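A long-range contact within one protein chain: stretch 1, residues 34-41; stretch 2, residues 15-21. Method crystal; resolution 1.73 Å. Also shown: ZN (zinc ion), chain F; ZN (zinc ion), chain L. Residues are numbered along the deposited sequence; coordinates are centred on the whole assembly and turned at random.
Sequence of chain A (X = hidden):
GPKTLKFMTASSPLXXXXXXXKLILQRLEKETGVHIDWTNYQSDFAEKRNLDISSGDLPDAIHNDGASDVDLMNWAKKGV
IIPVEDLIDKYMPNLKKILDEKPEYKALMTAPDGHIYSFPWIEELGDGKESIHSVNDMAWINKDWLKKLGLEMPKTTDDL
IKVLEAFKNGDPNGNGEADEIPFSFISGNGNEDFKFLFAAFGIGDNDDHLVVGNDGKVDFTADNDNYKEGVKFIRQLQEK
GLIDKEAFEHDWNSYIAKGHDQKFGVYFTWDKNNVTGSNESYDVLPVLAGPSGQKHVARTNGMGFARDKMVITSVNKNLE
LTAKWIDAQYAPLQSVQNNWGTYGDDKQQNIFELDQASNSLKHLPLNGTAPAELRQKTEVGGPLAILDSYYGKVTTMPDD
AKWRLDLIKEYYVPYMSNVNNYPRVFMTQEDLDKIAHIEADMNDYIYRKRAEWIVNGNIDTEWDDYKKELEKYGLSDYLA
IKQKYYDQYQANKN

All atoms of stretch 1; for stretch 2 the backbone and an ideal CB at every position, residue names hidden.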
ATOM      1  N   VAL A  34       3.391  -3.242 -33.544  1.00 18.65           N
ATOM      2  CA  VAL A  34       4.603  -3.760 -32.984  1.00 18.52           C
ATOM      3  C   VAL A  34       4.356  -5.152 -32.398  1.00 18.17           C
ATOM      4  O   VAL A  34       3.464  -5.353 -31.584  1.00 18.77           O
ATOM      5  CB  VAL A  34       5.200  -2.841 -31.886  1.00 20.73           C
ATOM      6  CG1 VAL A  34       6.522  -3.407 -31.385  1.00 20.32           C
ATOM      7  CG2 VAL A  34       5.419  -1.409 -32.400  1.00 21.01           C
ATOM      8  N   HIS A  35       5.152  -6.114 -32.832  1.00 17.18           N
ATOM      9  CA  HIS A  35       5.092  -7.477 -32.308  1.00 17.07           C
ATOM     10  C   HIS A  35       6.101  -7.577 -31.187  1.00 16.31           C
ATOM     11  O   HIS A  35       7.260  -7.308 -31.415  1.00 18.56           O
ATOM     12  CB  HIS A  35       5.466  -8.502 -33.383  1.00 17.16           C
ATOM     13  CG  HIS A  35       5.474  -9.897 -32.861  1.00 17.59           C
ATOM     14  ND1 HIS A  35       4.334 -10.651 -32.784  1.00 17.21           N
ATOM     15  CD2 HIS A  35       6.451 -10.629 -32.275  1.00 18.14           C
ATOM     16  CE1 HIS A  35       4.607 -11.807 -32.212  1.00 19.17           C
ATOM     17  NE2 HIS A  35       5.886 -11.816 -31.894  1.00 19.11           N
ATOM     18  N   ILE A  36       5.652  -7.904 -29.984  1.00 16.53           N
ATOM     19  CA  ILE A  36       6.535  -8.146 -28.859  1.00 16.05           C
ATOM     20  C   ILE A  36       6.880  -9.622 -28.775  1.00 14.41           C
ATOM     21  O   ILE A  36       5.991 -10.480 -28.721  1.00 17.37           O
ATOM     22  CB  ILE A  36       5.928  -7.701 -27.512  1.00 16.17           C
ATOM     23  CG1 ILE A  36       5.456  -6.230 -27.600  1.00 16.70           C
ATOM     24  CG2 ILE A  36       6.969  -7.848 -26.392  1.00 15.99           C
ATOM     25  CD1 ILE A  36       6.564  -5.249 -27.965  1.00 17.26           C
ATOM     26  N   ASP A  37       8.172  -9.890 -28.771  1.00 14.26           N
ATOM     27  CA  ASP A  37       8.684 -11.204 -28.506  1.00 15.93           C
ATOM     28  C   ASP A  37       8.997 -11.272 -27.008  1.00 15.96           C
ATOM     29  O   ASP A  37       9.992 -10.691 -26.548  1.00 17.19           O
ATOM     30  CB  ASP A  37       9.927 -11.516 -29.328  1.00 17.21           C
ATOM     31  CG  ASP A  37      10.400 -12.936 -29.096  1.00 20.06           C
ATOM     32  OD1 ASP A  37       9.565 -13.750 -28.687  1.00 19.87           O
ATOM     33  OD2 ASP A  37      11.562 -13.246 -29.345  1.00 24.63           O
ATOM     34  N   TRP A  38       8.151 -11.977 -26.268  1.00 15.81           N
ATOM     35  CA  TRP A  38       8.240 -11.962 -24.801  1.00 17.81           C
ATOM     36  C   TRP A  38       9.157 -13.021 -24.248  1.00 18.94           C
ATOM     37  O   TRP A  38       9.130 -14.178 -24.716  1.00 17.31           O
ATOM     38  CB  TRP A  38       6.880 -12.160 -24.139  1.00 18.22           C
ATOM     39  CG  TRP A  38       5.869 -11.160 -24.510  1.00 18.16           C
ATOM     40  CD1 TRP A  38       4.961 -11.250 -25.531  1.00 18.07           C
ATOM     41  CD2 TRP A  38       5.656  -9.875 -23.898  1.00 17.98           C
ATOM     42  NE1 TRP A  38       4.211 -10.127 -25.580  1.00 16.89           N
ATOM     43  CE2 TRP A  38       4.597  -9.268 -24.586  1.00 17.48           C
ATOM     44  CE3 TRP A  38       6.246  -9.193 -22.827  1.00 17.69           C
ATOM     45  CZ2 TRP A  38       4.122  -7.970 -24.259  1.00 16.81           C
ATOM     46  CZ3 TRP A  38       5.771  -7.900 -22.507  1.00 17.68           C
ATOM     47  CH2 TRP A  38       4.716  -7.329 -23.208  1.00 16.51           C
ATOM     48  N   THR A  39       9.911 -12.634 -23.207  1.00 18.65           N
ATOM     49  CA  THR A  39      10.587 -13.587 -22.324  1.00 19.35           C
ATOM     50  C   THR A  39       9.806 -13.485 -21.045  1.00 19.54           C
ATOM     51  O   THR A  39       9.966 -12.500 -20.298  1.00 19.82           O
ATOM     52  CB  THR A  39      12.082 -13.240 -22.114  1.00 20.77           C
ATOM     53  OG1 THR A  39      12.765 -13.319 -23.357  1.00 19.97           O
ATOM     54  CG2 THR A  39      12.760 -14.205 -21.132  1.00 21.82           C
ATOM     55  N   ASN A  40       8.941 -14.470 -20.793  1.00 17.77           N
ATOM     56  CA  ASN A  40       7.973 -14.385 -19.740  1.00 17.66           C
ATOM     57  C   ASN A  40       8.328 -15.281 -18.562  1.00 19.95           C
ATOM     58  O   ASN A  40       8.180 -16.512 -18.662  1.00 18.85           O
ATOM     59  CB  ASN A  40       6.615 -14.777 -20.298  1.00 18.11           C
ATOM     60  CG  ASN A  40       5.488 -14.651 -19.308  1.00 17.73           C
ATOM     61  OD1 ASN A  40       5.566 -13.904 -18.329  1.00 18.79           O
ATOM     62  ND2 ASN A  40       4.410 -15.370 -19.565  1.00 17.08           N
ATOM     63  N   TYR A  41       8.757 -14.669 -17.453  1.00 17.52           N
ATOM     64  CA  TYR A  41       9.074 -15.421 -16.234  1.00 18.28           C
ATOM     65  C   TYR A  41       7.918 -15.388 -15.260  1.00 20.23           C
ATOM     66  O   TYR A  41       7.517 -14.323 -14.784  1.00 22.06           O
ATOM     67  CB  TYR A  41      10.347 -14.898 -15.608  1.00 17.98           C
ATOM     68  CG  TYR A  41      11.562 -15.016 -16.481  1.00 17.42           C
ATOM     69  CD1 TYR A  41      11.866 -16.205 -17.181  1.00 18.29           C
ATOM     70  CD2 TYR A  41      12.471 -13.958 -16.572  1.00 17.76           C
ATOM     71  CE1 TYR A  41      13.003 -16.299 -17.960  1.00 18.87           C
ATOM     72  CE2 TYR A  41      13.606 -14.026 -17.346  1.00 17.90           C
ATOM     73  CZ  TYR A  41      13.896 -15.208 -18.032  1.00 20.08           C
ATOM     74  OH  TYR A  41      15.058 -15.253 -18.798  1.00 19.60           O
ATOM     75  N   UNK A  15      -1.621 -17.133 -15.952  1.00 23.16           N
ATOM     76  CA  UNK A  15      -1.707 -16.539 -17.305  1.00 22.14           C
ATOM     77  C   UNK A  15      -0.966 -17.392 -18.333  1.00 21.32           C
ATOM     78  O   UNK A  15      -0.154 -18.223 -17.965  1.00 20.54           O
ATOM     79  CB  UNK A  15      -1.134 -15.120 -17.304  1.00 22.14           C
ATOM     80  N   UNK A  16      -1.203 -17.164 -19.630  1.00 22.92           N
ATOM     81  CA  UNK A  16      -0.558 -17.992 -20.649  1.00 23.17           C
ATOM     82  C   UNK A  16       0.951 -17.868 -20.689  1.00 23.72           C
ATOM     83  O   UNK A  16       1.488 -16.801 -20.407  1.00 20.45           O
ATOM     84  CB  UNK A  16      -1.119 -17.636 -22.027  1.00 23.17           C
ATOM     85  N   UNK A  17       1.654 -18.944 -21.050  1.00 22.50           N
ATOM     86  CA  UNK A  17       3.127 -18.877 -21.134  1.00 24.84           C
ATOM     87  C   UNK A  17       3.600 -17.799 -22.127  1.00 21.97           C
ATOM     88  O   UNK A  17       4.610 -17.143 -21.890  1.00 19.22           O
ATOM     89  CB  UNK A  17       3.689 -20.239 -21.548  1.00 24.84           C
ATOM     90  N   UNK A  18       2.892 -17.674 -23.246  1.00 20.72           N
ATOM     91  CA  UNK A  18       3.126 -16.598 -24.202  1.00 20.74           C
ATOM     92  C   UNK A  18       2.135 -15.474 -23.905  1.00 18.97           C
ATOM     93  O   UNK A  18       0.957 -15.641 -24.120  1.00 18.97           O
ATOM     94  CB  UNK A  18       2.986 -17.093 -25.643  1.00 20.74           C
ATOM     95  N   UNK A  19       2.627 -14.306 -23.447  1.00 17.62           N
ATOM     96  CA  UNK A  19       1.719 -13.180 -23.199  1.00 17.59           C
ATOM     97  C   UNK A  19       0.877 -12.734 -24.410  1.00 17.37           C
ATOM     98  O   UNK A  19      -0.191 -12.146 -24.219  1.00 17.63           O
ATOM     99  CB  UNK A  19       2.540 -11.987 -22.706  1.00 17.59           C
ATOM    100  N   UNK A  20       1.362 -12.965 -25.620  1.00 17.31           N
ATOM    101  CA  UNK A  20       0.580 -12.620 -26.805  1.00 19.57           C
ATOM    102  C   UNK A  20      -0.736 -13.404 -26.945  1.00 20.84           C
ATOM    103  O   UNK A  20      -1.531 -13.070 -27.797  1.00 22.90           O
ATOM    104  CB  UNK A  20       1.436 -12.850 -28.052  1.00 19.57           C
ATOM    105  N   UNK A  21      -0.957 -14.430 -26.130  1.00 21.41           N
ATOM    106  CA  UNK A  21      -2.258 -15.100 -26.037  1.00 22.79           C
ATOM    107  C   UNK A  21      -3.304 -14.323 -25.185  1.00 23.96           C
ATOM    108  O   UNK A  21      -4.451 -14.738 -25.104  1.00 24.53           O
ATOM    109  CB  UNK A  21      -2.056 -16.496 -25.445  1.00 22.79           C
TER
HETATM  110 ZN    ZN F1539       2.728 -10.457 -34.084  1.00 22.93          ZN
HETATM  111 ZN    ZN L1545       9.925 -15.748 -28.212  1.00 36.38          ZN

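Position 15 opens the segment with an extended backbone and a CB directed toward the strand, yet no atom of stretch 1 lies within 5.5 Å of it. The gap would admit many small or polar residues. It holds Ser 15, whose OG accepts a hydrogen bond from a water that also donates to the backbone O of position 16 and weakly accepts from Asn 40 ND2, so the space is bridged by solvent.

At position 16 the CB points sideways and phi/psi of -64/148 suits proline among many others. What matters to the strand here is the backbone, and the residue is Pro 16. Its O lies 3.4 Å from Asn 40 ND2, at an angle too poor for a hydrogen bond.

Position 17 also points sideways, its CB 5.3 Å from Asn 40 ND2, with no pocket to fill; a long polar chain is as acceptable as a short one. Lys 17 is found, and its useful group is again the carbonyl: Asn 40 ND2 donates to Lys 17 O at 2.9 Å and a nearly straight 172°.

At position 18 the CB turns away. An acceptor bending back could serve the backbone NH of position 20 or, through water, that of Trp 38. Asp, Asn or Ser would fit, and Asp 18 does both: its OD1 accepts from the NH of position 20 (Asp 18 OD1 to N of position 20, 3.0 Å) and from a water that in turn accepts from Trp 38 N.

Position 19 faces the indole directly. Its CB lies 3.8 Å from Trp 38 CD1, and phi/psi of -57/-27 fits the start of the 3-10 segment 19-21. A compact apolar residue is wanted, and this phi is one proline can adopt. Pro 19 lies over one face of the indole: CB is 3.6 Å from the centroid of the five-membered ring of Trp 38, only 5° off its normal, a CH-pi contact, while Pro 19 CG packs 3.4 Å from Trp 38 CG.

Position 20 points sideways, between a donor, Trp 38 NE1, and an acceptor, Ile 36 O. An amide answers both; Gln could be considered, but the short reach favours Asn. Asn 20 OD1 accepts from Trp 38 NE1 at 2.9 Å, near the ring plane, and Asn 20 ND2 donates to Ile 36 O at 2.9 Å.

Position 21 is out of reach, so stretch 1 sets no preference. Glu 21 uses its backbone N to close the turn onto Asp 18 O at 3.0 Å.

Stretch 2 15-21: SPKDPNE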
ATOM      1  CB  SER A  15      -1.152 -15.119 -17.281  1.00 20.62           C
ATOM      2  OG  SER A  15       0.215 -15.138 -16.988  1.00 22.19           O
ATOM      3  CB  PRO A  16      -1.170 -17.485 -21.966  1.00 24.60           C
ATOM      4  CG  PRO A  16      -2.396 -16.779 -21.577  1.00 24.98           C
ATOM      5  CD  PRO A  16      -2.165 -16.217 -20.217  1.00 23.78           C
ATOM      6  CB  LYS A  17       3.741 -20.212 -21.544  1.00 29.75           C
ATOM      7  CG  LYS A  17       3.379 -21.403 -20.673  1.00 37.28           C
ATOM      8  CD  LYS A  17       4.085 -21.433 -19.333  1.00 40.81           C
ATOM      9  CE  LYS A  17       3.201 -22.058 -18.243  1.00 43.62           C
ATOM     10  NZ  LYS A  17       2.305 -21.065 -17.567  1.00 42.70           N
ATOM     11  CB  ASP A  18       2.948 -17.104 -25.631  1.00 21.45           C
ATOM     12  CG  ASP A  18       3.234 -16.032 -26.691  1.00 22.22           C
ATOM     13  OD1 ASP A  18       3.593 -14.858 -26.351  1.00 21.14           O
ATOM     14  OD2 ASP A  18       3.097 -16.371 -27.899  1.00 23.71           O
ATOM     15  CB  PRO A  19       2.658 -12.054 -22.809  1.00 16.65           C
ATOM     16  CG  PRO A  19       3.832 -12.724 -22.228  1.00 17.27           C
ATOM     17  CD  PRO A  19       4.007 -13.964 -23.081  1.00 17.37           C
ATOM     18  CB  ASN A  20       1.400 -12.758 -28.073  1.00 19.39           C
ATOM     19  CG  ASN A  20       2.495 -11.718 -28.187  1.00 18.33           C
ATOM     20  OD1 ASN A  20       2.340 -10.557 -27.750  1.00 18.14           O
ATOM     21  ND2 ASN A  20       3.599 -12.103 -28.787  1.00 17.78           N
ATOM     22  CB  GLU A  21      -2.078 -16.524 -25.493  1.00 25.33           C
ATOM     23  CG  GLU A  21      -1.265 -17.395 -26.439  1.00 30.10           C
ATOM     24  CD  GLU A  21      -1.074 -18.819 -25.931  1.00 35.11           C
ATOM     25  OE1 GLU A  21      -1.751 -19.203 -24.962  1.00 39.49           O
ATOM     26  OE2 GLU A  21      -0.225 -19.545 -26.500  1.00 41.35           O
TER
HETATM   27  O   HOH W   1       1.317 -14.146 -19.656  1.00 22.23           O
HETATM   28  O   HOH W   2       6.157 -14.063 -27.279  1.00 22.93           O
HETATM   29  O   HOH W   3       2.748  -8.541 -29.593  1.00 13.34           O
HETATM   30  O   HOH W   4      11.560 -16.117 -29.544  1.00 38.95           O
HETATM   31  O   HOH W   5       8.076 -16.041 -26.777  1.00 34.98           O
HETATM   32  O   HOH W   6      11.533 -15.340 -26.748  1.00 38.91           O
HETATM   33  O   HOH W   7      10.602 -17.939 -27.429  1.00 37.71           O
HETATM   34  O   HOH W   8       8.237 -16.704 -29.513  1.00 35.64           O
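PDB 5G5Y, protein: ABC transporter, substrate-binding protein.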